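Side-chain contacts in exotoxin 6 (Staphylococcus aureus subsp. aureus Mu50, PDB 4ZYS), which probably acts as a superantigen-like toxin with sugar-binding ability, built from an OB-fold domain and a beta-grasp domain: residues Y16-V21 / R140-H145; I40-D45 / S49-V54; S119-Y124 / D134-E139; I128-L133 / I157-K162; H145-N150 / I169-K174. All blocks are in the same frame, centred on the assembly; numbering follows the deposited sequence.

Interaction 1 (Y16-V21 / R140-H145); sequences YYNKPV and RAIKQH
With CG1 anti to its carbonyl carbon (chi1 -68°) and CD1 carried straight on, Ile142 sends its longer branch out from helix 130-145 to the CB of Tyr17, whose own chi1 of -76° then turns the ring away from the isoleucine. The contact joins the two halves of the superantigen-like fold: Tyr17 is at the end of helix 10-17, in the OB-fold part of the chain, and Ile142 is near the end of the long helix of the beta-grasp part. It is a small, partly buried junction, held by dispersion alone between these segments. The shorter branch, CG2, lies near the end of the Asn18 side chain at the exposed margin. On the tyrosine side, Tyr16 CD2 sits over the centre of the Tyr17 ring, 3.5 Å above its plane, which limits how that ring can turn. Its phenol is fixed at the far end too, since Tyr17 OH hydrogen-bonds to Asp134 OD2 and to Leu175 N. Where the helix gives way to loop, Lys19 N bonds back to Tyr16 O at 3.2 Å. Across the junction itself the closest approach is methyl to methylene, Ile142 CD1 to Tyr17 CB at 3.6 Å.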
# COMPACT_ATOMS: atom_id res chain seq x y z
N TYR A 16 -2.60 8.57 10.15
CA TYR A 16 -2.80 7.31 9.45
C TYR A 16 -1.52 6.87 8.73
O TYR A 16 -1.07 5.73 8.92
CB TYR A 16 -3.98 7.43 8.47
CG TYR A 16 -4.29 6.14 7.74
CD1 TYR A 16 -5.02 5.13 8.34
CD2 TYR A 16 -3.80 5.92 6.45
CE1 TYR A 16 -5.28 3.94 7.68
CE2 TYR A 16 -4.06 4.73 5.77
CZ TYR A 16 -4.79 3.74 6.40
OH TYR A 16 -5.05 2.56 5.75
N TYR A 17 -0.91 7.78 7.93
CA TYR A 17 0.26 7.45 7.14
C TYR A 17 1.57 7.43 7.96
O TYR A 17 2.58 6.99 7.42
CB TYR A 17 0.35 8.34 5.90
CG TYR A 17 -0.65 7.85 4.87
CD1 TYR A 17 -0.48 6.63 4.23
CD2 TYR A 17 -1.87 8.52 4.69
CE1 TYR A 17 -1.43 6.13 3.35
CE2 TYR A 17 -2.83 8.03 3.80
CZ TYR A 17 -2.59 6.85 3.12
OH TYR A 17 -3.54 6.34 2.25
N ASN A 18 1.54 7.74 9.27
CA ASN A 18 2.70 7.60 10.16
C ASN A 18 2.59 6.31 11.02
O ASN A 18 3.49 6.03 11.81
CB ASN A 18 2.88 8.83 11.07
CG ASN A 18 3.57 10.00 10.38
OD1 ASN A 18 4.31 9.84 9.40
ND2 ASN A 18 3.36 11.20 10.88
N LYS A 19 1.48 5.53 10.87
CA LYS A 19 1.24 4.30 11.65
C LYS A 19 2.32 3.25 11.38
O LYS A 19 2.69 3.07 10.22
CB LYS A 19 -0.14 3.70 11.32
CG LYS A 19 -1.31 4.44 11.94
CD LYS A 19 -2.62 3.89 11.38
CE LYS A 19 -3.84 4.25 12.19
NZ LYS A 19 -4.19 3.18 13.16
N PRO A 20 2.87 2.57 12.41
CA PRO A 20 3.90 1.55 12.14
C PRO A 20 3.37 0.42 11.24
O PRO A 20 2.21 0.03 11.34
CB PRO A 20 4.26 1.02 13.54
CG PRO A 20 3.73 2.03 14.50
CD PRO A 20 2.52 2.62 13.84
N VAL A 21 4.21 -0.09 10.37
CA VAL A 21 3.82 -1.12 9.42
C VAL A 21 4.41 -2.50 9.80
O VAL A 21 5.53 -2.59 10.28
CB VAL A 21 4.24 -0.64 8.01
CG1 VAL A 21 4.62 -1.80 7.10
CG2 VAL A 21 3.14 0.20 7.39
N ARG A 140 7.60 8.90 2.29
CA ARG A 140 8.72 9.65 1.69
C ARG A 140 8.33 11.14 1.55
O ARG A 140 9.09 12.00 1.97
CB ARG A 140 9.05 8.99 0.34
CG ARG A 140 10.21 9.56 -0.47
CD ARG A 140 11.58 9.04 -0.10
NE ARG A 140 11.74 7.58 -0.12
CZ ARG A 140 12.34 6.91 -1.10
NH1 ARG A 140 12.79 7.53 -2.18
NH2 ARG A 140 12.50 5.60 -0.99
N ALA A 141 7.12 11.43 1.00
CA ALA A 141 6.59 12.79 0.84
C ALA A 141 6.41 13.51 2.20
O ALA A 141 6.64 14.71 2.29
CB ALA A 141 5.26 12.74 0.10
N ILE A 142 6.02 12.77 3.26
CA ILE A 142 5.82 13.31 4.61
C ILE A 142 7.16 13.62 5.27
O ILE A 142 7.36 14.73 5.76
CB ILE A 142 4.96 12.35 5.50
CG1 ILE A 142 3.50 12.26 4.99
CG2 ILE A 142 5.03 12.72 6.98
CD1 ILE A 142 2.77 11.01 5.44
N LYS A 143 8.06 12.62 5.28
CA LYS A 143 9.37 12.71 5.93
C LYS A 143 10.27 13.71 5.26
O LYS A 143 10.85 14.54 5.95
CB LYS A 143 10.05 11.33 6.02
CG LYS A 143 9.46 10.42 7.10
CD LYS A 143 10.31 9.16 7.36
CE LYS A 143 9.69 8.31 8.46
NZ LYS A 143 10.60 7.24 8.95
N GLN A 144 10.35 13.70 3.93
CA GLN A 144 11.27 14.61 3.24
C GLN A 144 10.66 15.90 2.70
O GLN A 144 11.41 16.86 2.52
CB GLN A 144 11.94 13.90 2.07
CG GLN A 144 12.90 12.80 2.49
CD GLN A 144 13.49 12.04 1.34
OE1 GLN A 144 13.07 12.14 0.18
NE2 GLN A 144 14.47 11.25 1.65
N HIS A 145 9.36 15.95 2.39
CA HIS A 145 8.84 17.17 1.76
C HIS A 145 7.69 17.84 2.52
O HIS A 145 7.06 18.76 1.99
CB HIS A 145 8.43 16.86 0.31
CG HIS A 145 9.53 16.21 -0.46
ND1 HIS A 145 10.49 16.96 -1.09
CD2 HIS A 145 9.83 14.90 -0.61
CE1 HIS A 145 11.33 16.09 -1.65
NE2 HIS A 145 10.98 14.84 -1.38

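Interaction 2 (I40-D45 / S49-V54); sequences IDVIVD and SQISLV
Strands 40-44 and 49-52 run antiparallel, their axes 4.8 Å apart at closest and 148° between directions, and form one hairpin of the OB-fold sheet. Ile40 and Ile51 make a hydrogen-bonded pair, each N bonding to the other's O at 2.9 Å; Val42 and Ser49 repeat the pattern. Between them the non-hydrogen-bonded pair Asp41 and Gln50 puts its side chains on the other face. There Asp41 OD1 lies 3.5 Å from Gln50 CG, the two side chains running side by side with their carboxylate and amide planes only 18° apart. On the face of Ile40, CG2 meets both Ile51 CB and Leu53 CD2 at 3.8 Å, while Val42 CG2 packs against Ile51 CD1. Outside the hairpin, Tyr32 OH bonds to both Asp41 OD1 and Gln50 NE2, and Asn84 ND2 bonds to Ser49 OG. The pairing thus separates chemistry by face: a mainly apolar layer on one side, and on the other a nearly coplanar carboxylate and amide, bridged by the Tyr32 phenol, with Asp41 OD2 also bonded to Tyr48 OH.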
# COMPACT_ATOMS: atom_id res chain seq x y z
N ILE A 40 -8.38 -13.08 5.74
CA ILE A 40 -7.22 -13.96 5.83
C ILE A 40 -6.56 -13.66 7.18
O ILE A 40 -6.31 -12.49 7.49
CB ILE A 40 -6.25 -13.89 4.60
CG1 ILE A 40 -5.13 -14.93 4.68
CG2 ILE A 40 -5.67 -12.50 4.33
CD1 ILE A 40 -4.73 -15.55 3.27
N ASP A 41 -6.35 -14.71 8.00
CA ASP A 41 -5.70 -14.62 9.31
C ASP A 41 -4.24 -14.98 9.18
O ASP A 41 -3.92 -15.95 8.50
CB ASP A 41 -6.36 -15.57 10.34
CG ASP A 41 -7.69 -15.13 10.89
OD1 ASP A 41 -8.08 -13.96 10.66
OD2 ASP A 41 -8.38 -15.97 11.50
N VAL A 42 -3.34 -14.21 9.80
CA VAL A 42 -1.91 -14.41 9.72
C VAL A 42 -1.32 -14.24 11.11
O VAL A 42 -1.73 -13.32 11.84
CB VAL A 42 -1.22 -13.43 8.71
CG1 VAL A 42 0.22 -13.85 8.41
CG2 VAL A 42 -1.99 -13.31 7.40
N ILE A 43 -0.31 -15.07 11.46
CA ILE A 43 0.51 -14.92 12.67
C ILE A 43 1.90 -14.47 12.22
O ILE A 43 2.51 -15.12 11.37
CB ILE A 43 0.55 -16.17 13.60
CG1 ILE A 43 -0.74 -16.25 14.43
CG2 ILE A 43 1.77 -16.13 14.53
CD1 ILE A 43 -0.97 -17.53 15.20
N VAL A 44 2.35 -13.33 12.71
CA VAL A 44 3.69 -12.76 12.48
C VAL A 44 4.27 -12.54 13.87
O VAL A 44 3.64 -11.84 14.63
CB VAL A 44 3.70 -11.45 11.62
CG1 VAL A 44 5.11 -10.85 11.57
CG2 VAL A 44 3.17 -11.69 10.20
N ASP A 45 5.42 -13.15 14.24
CA ASP A 45 6.06 -12.98 15.55
C ASP A 45 5.07 -13.08 16.73
O ASP A 45 5.06 -12.21 17.59
CB ASP A 45 6.78 -11.61 15.63
CG ASP A 45 7.83 -11.34 14.59
OD1 ASP A 45 8.55 -12.30 14.21
OD2 ASP A 45 7.99 -10.17 14.21
N SER A 49 -3.17 -11.05 13.14
CA SER A 49 -3.79 -10.09 12.25
C SER A 49 -4.90 -10.73 11.46
O SER A 49 -4.74 -11.82 10.93
CB SER A 49 -2.77 -9.47 11.29
OG SER A 49 -1.82 -8.71 12.01
N GLN A 50 -6.03 -10.02 11.37
CA GLN A 50 -7.18 -10.39 10.56
C GLN A 50 -7.19 -9.37 9.46
O GLN A 50 -7.24 -8.18 9.74
CB GLN A 50 -8.50 -10.40 11.37
CG GLN A 50 -9.68 -10.88 10.55
CD GLN A 50 -11.02 -10.40 11.07
OE1 GLN A 50 -11.30 -9.20 11.12
NE2 GLN A 50 -11.93 -11.33 11.36
N ILE A 51 -7.07 -9.83 8.21
CA ILE A 51 -7.00 -8.92 7.08
C ILE A 51 -8.23 -9.07 6.19
O ILE A 51 -8.49 -10.16 5.68
CB ILE A 51 -5.70 -9.17 6.25
CG1 ILE A 51 -4.42 -9.26 7.13
CG2 ILE A 51 -5.55 -8.12 5.13
CD1 ILE A 51 -3.15 -9.87 6.41
N SER A 52 -8.92 -7.95 5.93
CA SER A 52 -10.04 -7.93 4.99
C SER A 52 -9.55 -8.02 3.56
O SER A 52 -8.66 -7.27 3.15
CB SER A 52 -10.85 -6.65 5.15
OG SER A 52 -11.61 -6.71 6.35
N LEU A 53 -10.14 -8.95 2.81
CA LEU A 53 -9.94 -9.16 1.38
C LEU A 53 -11.20 -8.62 0.72
O LEU A 53 -12.18 -9.34 0.49
CB LEU A 53 -9.68 -10.63 1.02
CG LEU A 53 -8.53 -11.34 1.71
CD1 LEU A 53 -8.58 -12.82 1.42
CD2 LEU A 53 -7.17 -10.77 1.26
N VAL A 54 -11.20 -7.31 0.53
CA VAL A 54 -12.34 -6.61 -0.04
C VAL A 54 -11.89 -6.09 -1.42
O VAL A 54 -10.79 -5.57 -1.55
CB VAL A 54 -12.87 -5.53 0.95
CG1 VAL A 54 -12.02 -4.25 0.95
CG2 VAL A 54 -14.34 -5.23 0.72
O HOH W 1 0.17 -10.50 12.32

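Interaction 3 (S119-Y124 / D134-E139); sequences SLYQIY and DYRLRE
Tyr121, in the loop 119-124, meets Leu137 and Arg136 of helix 130-145; its CB is directed toward that helix, and CG set anti to the backbone N (chi1 -170°) extends the ring the same way. One face of the ring receives Leu137 CD2, which comes nearest at CZ, 4.4 Å away. At the tip, Tyr121 OH abuts Arg136 CB at 3.7 Å, so the phenol meets a methylene close to the helix backbone and not the charged group. The two side chains cross at about a right angle. Arg136 bends at chi2 (-67°) and carries its guanidinium away from the tyrosine; NH1 meets Glu139 OE1 in a salt bridge at 3.0 Å, from the syn side and somewhat out of the carboxylate plane, and OE1 lies close to the guanidinium plane. Elsewhere on the helix Arg138 grips Asp134 OD1 side-on, through NE at 2.7 Å and NH2 at 3.0 Å. Leu133, Arg140 and, from strand 106-111, Leu107 also touch the Tyr121 side chain, placing it between the helix and the beta-grasp sheet. The contact is therefore apolar in effect, an aromatic resting on aliphatic carbon, while Arg136 with Glu139 and Arg138 with Asp134 pair their charges within the helix.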
# COMPACT_ATOMS: atom_id res chain seq x y z
N SER A 119 14.58 10.81 -6.91
CA SER A 119 14.94 10.08 -5.70
C SER A 119 15.11 8.63 -6.06
O SER A 119 14.46 8.14 -6.99
CB SER A 119 13.86 10.26 -4.64
OG SER A 119 14.25 9.70 -3.40
N LEU A 120 15.99 7.92 -5.35
CA LEU A 120 16.16 6.49 -5.58
C LEU A 120 15.00 5.72 -4.88
O LEU A 120 14.74 5.95 -3.69
CB LEU A 120 17.54 6.02 -5.08
CG LEU A 120 17.88 4.52 -5.15
CD1 LEU A 120 17.74 3.95 -6.57
CD2 LEU A 120 19.28 4.28 -4.64
N TYR A 121 14.30 4.87 -5.63
CA TYR A 121 13.22 4.03 -5.10
C TYR A 121 13.44 2.58 -5.54
O TYR A 121 13.59 2.32 -6.73
CB TYR A 121 11.85 4.54 -5.53
CG TYR A 121 10.71 3.86 -4.81
CD1 TYR A 121 10.57 3.98 -3.43
CD2 TYR A 121 9.79 3.09 -5.49
CE1 TYR A 121 9.54 3.34 -2.75
CE2 TYR A 121 8.75 2.45 -4.82
CZ TYR A 121 8.64 2.56 -3.45
OH TYR A 121 7.61 1.95 -2.78
N GLN A 122 13.51 1.65 -4.59
CA GLN A 122 13.77 0.24 -4.92
C GLN A 122 12.53 -0.63 -4.69
O GLN A 122 11.97 -0.62 -3.60
CB GLN A 122 14.97 -0.32 -4.11
CG GLN A 122 16.23 0.48 -4.32
CD GLN A 122 17.53 -0.16 -3.94
OE1 GLN A 122 17.63 -1.13 -3.18
NE2 GLN A 122 18.58 0.38 -4.49
N ILE A 123 12.11 -1.39 -5.73
CA ILE A 123 10.99 -2.35 -5.71
C ILE A 123 11.61 -3.77 -5.61
O ILE A 123 12.50 -4.09 -6.39
CB ILE A 123 10.04 -2.21 -6.95
CG1 ILE A 123 9.27 -0.86 -6.98
CG2 ILE A 123 9.05 -3.40 -7.09
CD1 ILE A 123 8.32 -0.64 -5.87
N TYR A 124 11.14 -4.59 -4.66
CA TYR A 124 11.68 -5.95 -4.49
C TYR A 124 10.64 -7.02 -4.85
O TYR A 124 10.97 -8.21 -4.93
CB TYR A 124 12.18 -6.14 -3.04
CG TYR A 124 13.12 -5.04 -2.58
CD1 TYR A 124 14.41 -4.92 -3.10
CD2 TYR A 124 12.70 -4.09 -1.65
CE1 TYR A 124 15.27 -3.91 -2.68
CE2 TYR A 124 13.56 -3.09 -1.21
CZ TYR A 124 14.84 -2.99 -1.73
OH TYR A 124 15.68 -2.00 -1.30
N ASP A 134 1.25 3.03 -1.94
CA ASP A 134 0.56 4.21 -1.41
C ASP A 134 1.20 4.67 -0.10
O ASP A 134 1.62 5.81 -0.00
CB ASP A 134 -0.94 3.93 -1.23
CG ASP A 134 -1.72 5.01 -0.54
OD1 ASP A 134 -1.86 6.11 -1.12
OD2 ASP A 134 -2.27 4.74 0.54
N TYR A 135 1.37 3.74 0.85
CA TYR A 135 1.96 4.06 2.14
C TYR A 135 3.39 4.55 2.01
O TYR A 135 3.73 5.57 2.62
CB TYR A 135 1.90 2.85 3.09
CG TYR A 135 2.44 3.17 4.47
CD1 TYR A 135 3.79 3.08 4.75
CD2 TYR A 135 1.58 3.54 5.50
CE1 TYR A 135 4.30 3.39 6.01
CE2 TYR A 135 2.07 3.86 6.76
CZ TYR A 135 3.43 3.78 7.01
OH TYR A 135 3.95 4.08 8.25
N ARG A 136 4.25 3.79 1.31
CA ARG A 136 5.68 4.09 1.20
C ARG A 136 5.94 5.39 0.43
O ARG A 136 6.88 6.12 0.76
CB ARG A 136 6.44 2.92 0.56
CG ARG A 136 6.45 1.63 1.39
CD ARG A 136 7.24 1.82 2.70
NE ARG A 136 7.41 0.56 3.42
CZ ARG A 136 7.69 0.47 4.71
NH1 ARG A 136 7.78 1.57 5.45
NH2 ARG A 136 7.84 -0.70 5.28
N LEU A 137 5.11 5.71 -0.57
CA LEU A 137 5.33 6.96 -1.30
C LEU A 137 4.87 8.17 -0.46
O LEU A 137 5.55 9.19 -0.42
CB LEU A 137 4.64 6.91 -2.68
CG LEU A 137 5.28 5.92 -3.69
CD1 LEU A 137 4.32 5.61 -4.82
CD2 LEU A 137 6.62 6.40 -4.20
N ARG A 138 3.76 8.02 0.27
CA ARG A 138 3.26 9.06 1.16
C ARG A 138 4.24 9.26 2.33
O ARG A 138 4.46 10.40 2.69
CB ARG A 138 1.82 8.73 1.65
CG ARG A 138 0.77 8.82 0.51
CD ARG A 138 -0.61 9.04 1.06
NE ARG A 138 -1.64 8.51 0.16
CZ ARG A 138 -2.90 8.95 0.10
NH1 ARG A 138 -3.28 9.98 0.84
NH2 ARG A 138 -3.77 8.37 -0.71
N GLU A 139 4.88 8.19 2.83
CA GLU A 139 5.90 8.21 3.90
C GLU A 139 7.10 9.08 3.52
O GLU A 139 7.55 9.90 4.32
CB GLU A 139 6.36 6.78 4.22
CG GLU A 139 7.39 6.67 5.34
CD GLU A 139 7.77 5.24 5.67
OE1 GLU A 139 7.95 4.44 4.72
OE2 GLU A 139 7.89 4.93 6.87

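Interaction 4 (I128-L133 / I157-K162); sequences ISLKEL and ITITMK
The segment 128-133 passes from a short strand straight into the first turn of helix 130-145, and this turn lies across from strand 157-161, with CA atoms nearest at Leu133 and Ile159, 9.1 Å apart. That gap is bridged by side chains alone. Ile159 points its CB at the helix, and with CG1 anti to the carbonyl carbon (chi1 -58°) its CD1 becomes the forward point of the contact. The methyl touches Leu133 at two places, CB at 4.1 Å and CD1 at 4.2 Å, and the two side chains cross at a slant. A second leucine, one turn earlier, joins in through its tip: Leu130 CD2 lies 4.4 Å from Ile159 CD1. One methyl is thus held against two leucines on the same side of the helix. All three residues are buried, and Ile184 and Ile189 touch both Leu133 and Ile159, closing the apolar cluster further. The start of the helix is fixed by Ser129 at the N-cap, whose OG accepts from Glu132 N at 3.2 Å with an angle of 156° at the hydrogen. Lys131, in the same turn, bonds through NZ to Ile87 O on strand 84-92 of the OB-fold sheet. Here branched aliphatic residues fill the interface of a helix packed across a mixed sheet, an arrangement characteristic of the beta-grasp fold, the ubiquitin-like architecture to which this part of the chain belongs.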
# COMPACT_ATOMS: atom_id res chain seq x y z
N ILE A 128 3.14 -6.44 -6.16
CA ILE A 128 3.15 -5.39 -5.14
C ILE A 128 1.75 -4.71 -5.07
O ILE A 128 1.17 -4.36 -6.10
CB ILE A 128 4.32 -4.38 -5.38
CG1 ILE A 128 4.48 -3.37 -4.21
CG2 ILE A 128 4.23 -3.66 -6.75
CD1 ILE A 128 5.90 -2.80 -4.03
N SER A 129 1.19 -4.57 -3.86
CA SER A 129 -0.12 -3.97 -3.68
C SER A 129 -0.07 -2.45 -3.75
O SER A 129 0.94 -1.84 -3.37
CB SER A 129 -0.74 -4.39 -2.35
OG SER A 129 -0.02 -3.88 -1.25
N LEU A 130 -1.19 -1.83 -4.16
CA LEU A 130 -1.32 -0.40 -4.15
C LEU A 130 -1.25 0.10 -2.73
O LEU A 130 -0.74 1.20 -2.53
CB LEU A 130 -2.62 0.06 -4.82
CG LEU A 130 -2.65 -0.08 -6.34
CD1 LEU A 130 -3.97 0.34 -6.88
CD2 LEU A 130 -1.56 0.76 -6.99
N LYS A 131 -1.68 -0.73 -1.72
CA LYS A 131 -1.58 -0.38 -0.29
C LYS A 131 -0.13 -0.06 0.09
O LYS A 131 0.10 0.94 0.77
CB LYS A 131 -2.11 -1.53 0.61
CG LYS A 131 -1.95 -1.26 2.11
CD LYS A 131 -2.21 -2.50 2.98
CE LYS A 131 -2.48 -2.16 4.43
NZ LYS A 131 -3.75 -1.41 4.59
N GLU A 132 0.84 -0.93 -0.33
CA GLU A 132 2.27 -0.75 -0.00
C GLU A 132 2.86 0.47 -0.72
O GLU A 132 3.54 1.28 -0.09
CB GLU A 132 3.07 -2.01 -0.36
CG GLU A 132 4.57 -1.85 -0.12
CD GLU A 132 5.41 -3.08 -0.38
OE1 GLU A 132 4.85 -4.20 -0.30
OE2 GLU A 132 6.62 -2.93 -0.65
N LEU A 133 2.59 0.60 -2.05
CA LEU A 133 3.11 1.72 -2.82
C LEU A 133 2.54 3.02 -2.28
O LEU A 133 3.27 3.99 -2.15
CB LEU A 133 2.79 1.57 -4.32
CG LEU A 133 3.59 0.50 -5.04
CD1 LEU A 133 2.85 -0.02 -6.23
CD2 LEU A 133 4.98 1.01 -5.42
N ILE A 157 -0.46 10.93 -6.79
CA ILE A 157 0.57 9.94 -7.07
C ILE A 157 0.22 9.35 -8.45
O ILE A 157 -0.92 8.96 -8.64
CB ILE A 157 0.72 8.83 -5.99
CG1 ILE A 157 1.24 9.38 -4.68
CG2 ILE A 157 1.63 7.69 -6.51
CD1 ILE A 157 0.87 8.50 -3.47
N THR A 158 1.18 9.28 -9.39
CA THR A 158 0.95 8.69 -10.71
C THR A 158 1.98 7.56 -10.90
O THR A 158 3.18 7.82 -10.87
CB THR A 158 0.93 9.75 -11.82
OG1 THR A 158 0.07 10.81 -11.43
CG2 THR A 158 0.46 9.20 -13.15
N ILE A 159 1.50 6.31 -10.99
CA ILE A 159 2.33 5.13 -11.21
C ILE A 159 2.14 4.73 -12.68
O ILE A 159 1.04 4.37 -13.09
CB ILE A 159 2.04 4.00 -10.18
CG1 ILE A 159 2.27 4.53 -8.73
CG2 ILE A 159 2.93 2.76 -10.45
CD1 ILE A 159 1.63 3.72 -7.59
N THR A 160 3.21 4.86 -13.48
CA THR A 160 3.14 4.53 -14.90
C THR A 160 3.83 3.18 -15.15
O THR A 160 4.97 2.97 -14.71
CB THR A 160 3.73 5.67 -15.74
OG1 THR A 160 3.07 6.89 -15.39
CG2 THR A 160 3.58 5.43 -17.25
N MSE A 161 3.15 2.29 -15.88
CA MSE A 161 3.64 0.96 -16.23
C MSE A 161 4.38 1.00 -17.56
O MSE A 161 4.28 2.00 -18.26
CB MSE A 161 2.46 -0.02 -16.31
CG MSE A 161 1.52 0.06 -15.09
SE MSE A 161 2.44 -0.11 -13.42
CE MSE A 161 2.73 -1.98 -13.53
N LYS A 162 5.13 -0.09 -17.91
CA LYS A 162 5.88 -0.19 -19.18
C LYS A 162 4.94 -0.12 -20.36
O LYS A 162 5.32 0.45 -21.38
CB LYS A 162 6.72 -1.49 -19.28
CG LYS A 162 7.61 -1.74 -18.07
CD LYS A 162 9.01 -2.26 -18.40
CE LYS A 162 9.87 -2.42 -17.16
NZ LYS A 162 9.99 -1.16 -16.35

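Interaction 5 (H145-N150 / I169-K174); sequences HGLYSN and IDLSQK
Tyr148 presents the edge of its ring to Leu171, the carbonyl oxygen lying near the ring plane, while the side chain of Leu147 covers one ring face with CG 3.6 Å above the centre. The phenol donates: Tyr148 OH reaches Leu171 O at 2.6 Å, in the carbonyl plane and on a lone pair, with a C=O...donor angle of 142°. In addition, the two leucines meet by methyls, Leu147 CD2 to Leu171 CD2 at 4.3 Å. Leu147 and Tyr148 are the central residues of a type II turn after helix 130-145, and Leu171 sits in a type I turn leaving strand 166-170. That second turn is stiffened by an Asx turn: Asp170 OD1 accepts from Ser172 N at 3.1 Å and from Ser172 OG at 2.9 Å, both on the same face of the carboxylate. Arg138 NH1 bonds to Tyr148 OH as well as to Gln173 O. The buried hydroxyl therefore both donates and accepts, and the nearby guanidinium would probably polarise it and strengthen the short bond to Leu171.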
# COMPACT_ATOMS: atom_id res chain seq x y z
N HIS A 145 9.36 15.95 2.39
CA HIS A 145 8.84 17.17 1.76
C HIS A 145 7.69 17.84 2.52
O HIS A 145 7.06 18.76 1.99
CB HIS A 145 8.43 16.86 0.31
CG HIS A 145 9.53 16.21 -0.46
ND1 HIS A 145 10.49 16.96 -1.09
CD2 HIS A 145 9.83 14.90 -0.61
CE1 HIS A 145 11.33 16.09 -1.65
NE2 HIS A 145 10.98 14.84 -1.38
N GLY A 146 7.49 17.44 3.77
CA GLY A 146 6.50 18.03 4.66
C GLY A 146 5.04 17.86 4.26
O GLY A 146 4.22 18.73 4.59
N LEU A 147 4.70 16.76 3.57
CA LEU A 147 3.31 16.48 3.24
C LEU A 147 2.50 16.30 4.55
O LEU A 147 2.96 15.62 5.49
CB LEU A 147 3.20 15.24 2.34
CG LEU A 147 1.77 14.82 1.86
CD1 LEU A 147 1.16 15.84 0.85
CD2 LEU A 147 1.80 13.43 1.22
N TYR A 148 1.33 16.94 4.61
CA TYR A 148 0.35 16.93 5.72
C TYR A 148 0.83 17.76 6.89
O TYR A 148 0.42 17.58 8.04
CB TYR A 148 -0.03 15.50 6.16
CG TYR A 148 -0.50 14.62 5.02
CD1 TYR A 148 -1.40 15.10 4.06
CD2 TYR A 148 -0.08 13.30 4.92
CE1 TYR A 148 -1.81 14.29 3.00
CE2 TYR A 148 -0.53 12.47 3.90
CZ TYR A 148 -1.39 12.98 2.93
OH TYR A 148 -1.79 12.17 1.90
N SER A 149 1.66 18.75 6.57
CA SER A 149 2.11 19.78 7.48
C SER A 149 1.97 21.11 6.77
O SER A 149 2.11 21.15 5.54
CB SER A 149 3.54 19.53 7.93
OG SER A 149 3.54 18.38 8.77
N ASN A 150 1.61 22.17 7.52
CA ASN A 150 1.47 23.54 7.02
C ASN A 150 0.44 23.67 5.87
O ASN A 150 0.65 24.45 4.94
CB ASN A 150 2.83 24.11 6.56
CG ASN A 150 3.95 24.00 7.57
OD1 ASN A 150 4.10 24.84 8.47
ND2 ASN A 150 4.74 22.95 7.44
N ILE A 169 -3.43 8.09 -7.51
CA ILE A 169 -3.86 8.11 -6.12
C ILE A 169 -3.93 9.56 -5.64
O ILE A 169 -2.91 10.23 -5.60
CB ILE A 169 -2.95 7.26 -5.19
CG1 ILE A 169 -2.75 5.80 -5.75
CG2 ILE A 169 -3.51 7.27 -3.77
CD1 ILE A 169 -1.74 4.86 -4.98
N ASP A 170 -5.15 10.01 -5.25
CA ASP A 170 -5.41 11.36 -4.75
C ASP A 170 -4.83 11.49 -3.33
O ASP A 170 -5.11 10.67 -2.45
CB ASP A 170 -6.93 11.63 -4.81
CG ASP A 170 -7.43 12.97 -4.32
OD1 ASP A 170 -6.60 13.82 -3.92
OD2 ASP A 170 -8.66 13.16 -4.30
N LEU A 171 -3.96 12.47 -3.14
CA LEU A 171 -3.25 12.66 -1.87
C LEU A 171 -4.10 13.27 -0.77
O LEU A 171 -3.74 13.15 0.41
CB LEU A 171 -1.99 13.52 -2.09
CG LEU A 171 -0.79 12.78 -2.73
CD1 LEU A 171 0.44 13.71 -2.87
CD2 LEU A 171 -0.41 11.54 -1.90
N SER A 172 -5.22 13.91 -1.14
CA SER A 172 -6.10 14.57 -0.17
C SER A 172 -7.04 13.58 0.53
O SER A 172 -7.76 13.97 1.45
CB SER A 172 -6.90 15.70 -0.85
OG SER A 172 -7.88 15.20 -1.73
N GLN A 173 -7.04 12.30 0.10
CA GLN A 173 -7.86 11.25 0.74
C GLN A 173 -7.01 10.08 1.06
O GLN A 173 -5.99 9.91 0.39
CB GLN A 173 -8.99 10.77 -0.22
CG GLN A 173 -9.99 11.82 -0.71
CD GLN A 173 -10.86 12.40 0.39
OE1 GLN A 173 -11.16 11.74 1.40
NE2 GLN A 173 -11.30 13.64 0.21
N LYS A 174 -7.44 9.20 1.99
CA LYS A 174 -6.75 7.91 2.16
C LYS A 174 -6.99 7.12 0.88
O LYS A 174 -7.98 7.40 0.19
CB LYS A 174 -7.30 7.10 3.36
CG LYS A 174 -7.04 7.69 4.75
CD LYS A 174 -7.23 6.67 5.85
CE LYS A 174 -8.66 6.35 6.23
NZ LYS A 174 -8.71 5.19 7.17

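How the interactions relate
Interactions 1, 3 and 4 all use helix 130-145, and interactions 1 and 5 share His145. Interactions 3 and 4, with centres 9 Å apart, share one apolar core: Ile123 CD1 lies 3.7 Å from Ile128 CD1, and Leu137 CD1 3.8 Å from Ile157 CG2. Interactions 4 and 5 meet across neighbouring strands, Ile157 N lying 2.8 Å from Ile169 O. Arg138 ties interaction 3 to interaction 5. Interaction 2 stands apart in the OB-fold sheet, its centre about 23 Å from that of interaction 1 and 27 Å from that of interaction 5; of the five, interaction 1 alone has one segment in the OB-fold part of the chain and the other in the beta-grasp part.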